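Local coordinates for protein Adenylate/guanylate cyclase/hydrolase, alpha/beta fold family (Ruegeria pomeroyi, PDB 3MR7) that probably makes cyclic AMP through this adenylate/guanylate cyclase catalytic domain, the first part of a longer protein that also carries an alpha/beta-hydrolase family region, at residues Q51-T56 against L61-T66. Sequence-based numbering, arbitrary orientation.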
loop_
_atom_site.group_PDB
_atom_site.type_symbol
_atom_site.label_atom_id
_atom_site.label_comp_id
_atom_site.label_asym_id
_atom_site.label_seq_id
_atom_site.Cartn_x
_atom_site.Cartn_y
_atom_site.Cartn_z
ATOM N N GLN A 51 -19.207 14.135 0.215
ATOM C CA GLN A 51 -18.344 15.292 0.050
ATOM C C GLN A 51 -16.918 14.846 0.151
ATOM O O GLN A 51 -16.559 14.109 1.073
ATOM C CB GLN A 51 -18.541 16.318 1.158
ATOM C CG GLN A 51 -19.951 16.644 1.517
ATOM C CD GLN A 51 -19.987 17.592 2.681
ATOM O OE1 GLN A 51 -20.769 17.419 3.615
ATOM N NE2 GLN A 51 -19.108 18.596 2.649
ATOM N N ILE A 52 -16.096 15.310 -0.779
ATOM C CA ILE A 52 -14.664 15.208 -0.601
ATOM C C ILE A 52 -14.249 16.069 0.583
ATOM O O ILE A 52 -14.675 17.193 0.695
ATOM C CB ILE A 52 -13.938 15.708 -1.821
ATOM C CG1 ILE A 52 -14.061 14.681 -2.950
ATOM C CG2 ILE A 52 -12.500 15.968 -1.464
ATOM C CD1 ILE A 52 -14.084 15.300 -4.340
ATOM N N VAL A 53 -13.442 15.526 1.481
ATOM C CA VAL A 53 -12.882 16.296 2.576
ATOM C C VAL A 53 -11.543 16.869 2.153
ATOM O O VAL A 53 -11.225 17.983 2.489
ATOM C CB VAL A 53 -12.603 15.409 3.767
ATOM C CG1 VAL A 53 -11.682 16.128 4.738
ATOM C CG2 VAL A 53 -13.909 14.969 4.424
ATOM N N LYS A 54 -10.748 16.102 1.424
ATOM C CA LYS A 54 -9.419 16.568 1.046
ATOM C C LYS A 54 -8.595 15.516 0.311
ATOM O O LYS A 54 -8.804 14.324 0.461
ATOM C CB LYS A 54 -8.651 16.975 2.289
ATOM C CG LYS A 54 -8.021 15.822 3.008
ATOM C CD LYS A 54 -7.846 16.178 4.452
ATOM C CE LYS A 54 -6.872 15.272 5.117
ATOM N NZ LYS A 54 -6.932 15.546 6.551
ATOM N N THR A 55 -7.652 15.956 -0.498
ATOM C CA THR A 55 -6.724 14.993 -1.026
ATOM C C THR A 55 -5.382 15.456 -0.531
ATOM O O THR A 55 -5.081 16.636 -0.541
ATOM C CB THR A 55 -6.784 14.879 -2.549
ATOM O OG1 THR A 55 -6.135 16.003 -3.132
ATOM C CG2 THR A 55 -8.194 14.905 -2.993
ATOM N N THR A 56 -4.594 14.513 -0.057
ATOM C CA THR A 56 -3.315 14.815 0.532
ATOM C C THR A 56 -2.312 13.851 -0.062
ATOM O O THR A 56 -2.643 13.096 -0.964
ATOM C CB THR A 56 -3.387 14.651 2.058
ATOM O OG1 THR A 56 -3.596 13.265 2.386
ATOM C CG2 THR A 56 -4.536 15.491 2.619
ATOM N N LEU A 61 -10.026 11.620 0.724
ATOM C CA LEU A 61 -10.856 11.250 1.852
ATOM C C LEU A 61 -12.214 11.864 1.642
ATOM O O LEU A 61 -12.314 13.062 1.443
ATOM C CB LEU A 61 -10.235 11.836 3.100
ATOM C CG LEU A 61 -10.518 11.237 4.454
ATOM C CD1 LEU A 61 -10.194 9.801 4.418
ATOM C CD2 LEU A 61 -9.601 11.934 5.419
ATOM N N ALA A 62 -13.270 11.070 1.660
ATOM C CA ALA A 62 -14.591 11.651 1.444
ATOM C C ALA A 62 -15.532 11.097 2.471
ATOM O O ALA A 62 -15.251 10.079 3.076
ATOM C CB ALA A 62 -15.106 11.367 0.047
ATOM N N ARG A 63 -16.658 11.759 2.670
ATOM C CA ARG A 63 -17.584 11.279 3.672
ATOM C C ARG A 63 -19.005 11.334 3.195
ATOM O O ARG A 63 -19.367 12.161 2.373
ATOM C CB ARG A 63 -17.438 12.065 4.965
ATOM C CG ARG A 63 -18.021 13.452 4.909
ATOM C CD ARG A 63 -17.492 14.267 6.056
ATOM N NE ARG A 63 -17.762 15.672 5.844
ATOM C CZ ARG A 63 -18.901 16.266 6.179
ATOM N NH1 ARG A 63 -19.880 15.574 6.747
ATOM N NH2 ARG A 63 -19.054 17.556 5.946
ATOM N N PHE A 64 -19.802 10.446 3.761
ATOM C CA PHE A 64 -21.159 10.182 3.320
ATOM C C PHE A 64 -22.120 10.081 4.526
ATOM O O PHE A 64 -21.714 9.824 5.664
ATOM C CB PHE A 64 -21.210 8.864 2.533
ATOM C CG PHE A 64 -20.414 8.867 1.261
ATOM C CD1 PHE A 64 -21.044 9.048 0.032
ATOM C CD2 PHE A 64 -19.040 8.656 1.283
ATOM C CE1 PHE A 64 -20.310 9.045 -1.158
ATOM C CE2 PHE A 64 -18.297 8.647 0.101
ATOM C CZ PHE A 64 -18.936 8.846 -1.126
ATOM N N ASP A 65 -23.405 10.268 4.265
ATOM C CA ASP A 65 -24.381 10.251 5.331
ATOM C C ASP A 65 -24.862 8.859 5.626
ATOM O O ASP A 65 -25.223 8.563 6.762
ATOM C CB ASP A 65 -25.554 11.141 4.982
ATOM C CG ASP A 65 -25.236 12.593 5.194
ATOM O OD1 ASP A 65 -24.433 12.901 6.120
ATOM O OD2 ASP A 65 -25.777 13.418 4.423
ATOM N N THR A 66 -24.877 8.006 4.608
ATOM C CA THR A 66 -25.205 6.609 4.839
ATOM C C THR A 66 -24.028 5.724 4.523
ATOM O O THR A 66 -23.210 6.077 3.695
ATOM C CB THR A 66 -26.447 6.148 4.044
ATOM O OG1 THR A 66 -26.345 6.536 2.658
ATOM C CG2 THR A 66 -27.670 6.766 4.658
#
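Gln51 and Arg63 face each other as a hydrogen-bonded antiparallel pair: Gln51 N donates to Arg63 O at 2.9 Å, and Arg63 N returns a bond to Gln51 O at 2.8 Å. Farther along the hairpin the register slips at a classic beta bulge, where Val53 and Lys54 both oppose Leu61. Leu61 O takes a bond from Val53 N at 2.7 Å and a weak second one from Lys54 N, while Leu61 N reaches Lys54 O. Arg63 CB carries CG between the backbone N and the carbonyl carbon (chi1 74°), and the chain then runs extended to NE. Arg63 CG passes 4.2 Å from Gln51 O; Arg63 CD meets CG2 of Val53 at 4.0 Å, the two side chains crossing at about a right angle. NE stays near the same methyl, which lies at the guanidinium edge. Gln51 OE1 sits over one face of the guanidinium, 3.4 Å from Arg63 CZ. The amide and guanidinium planes are turned 56° apart, and although Arg63 NH2 comes within 2.9 Å of Gln51 OE1, the approach is too poorly angled to count as a hydrogen bond. NH1 lies close to the like-charged Arg6 of strand 4-15. An alanine in place of Arg63 would probably leave the Gln51 amide without its flat neighbour and bare the Val53 methyl along this flank. Ala62, by contrast, projects with Ile52 from the other face, against helix 27-47. Strand 59-64 is flanked by strand 51-56 and strand 4-15, to which Ala62 and Phe64 bond through their backbones, and Phe64 packs on helix 67-84.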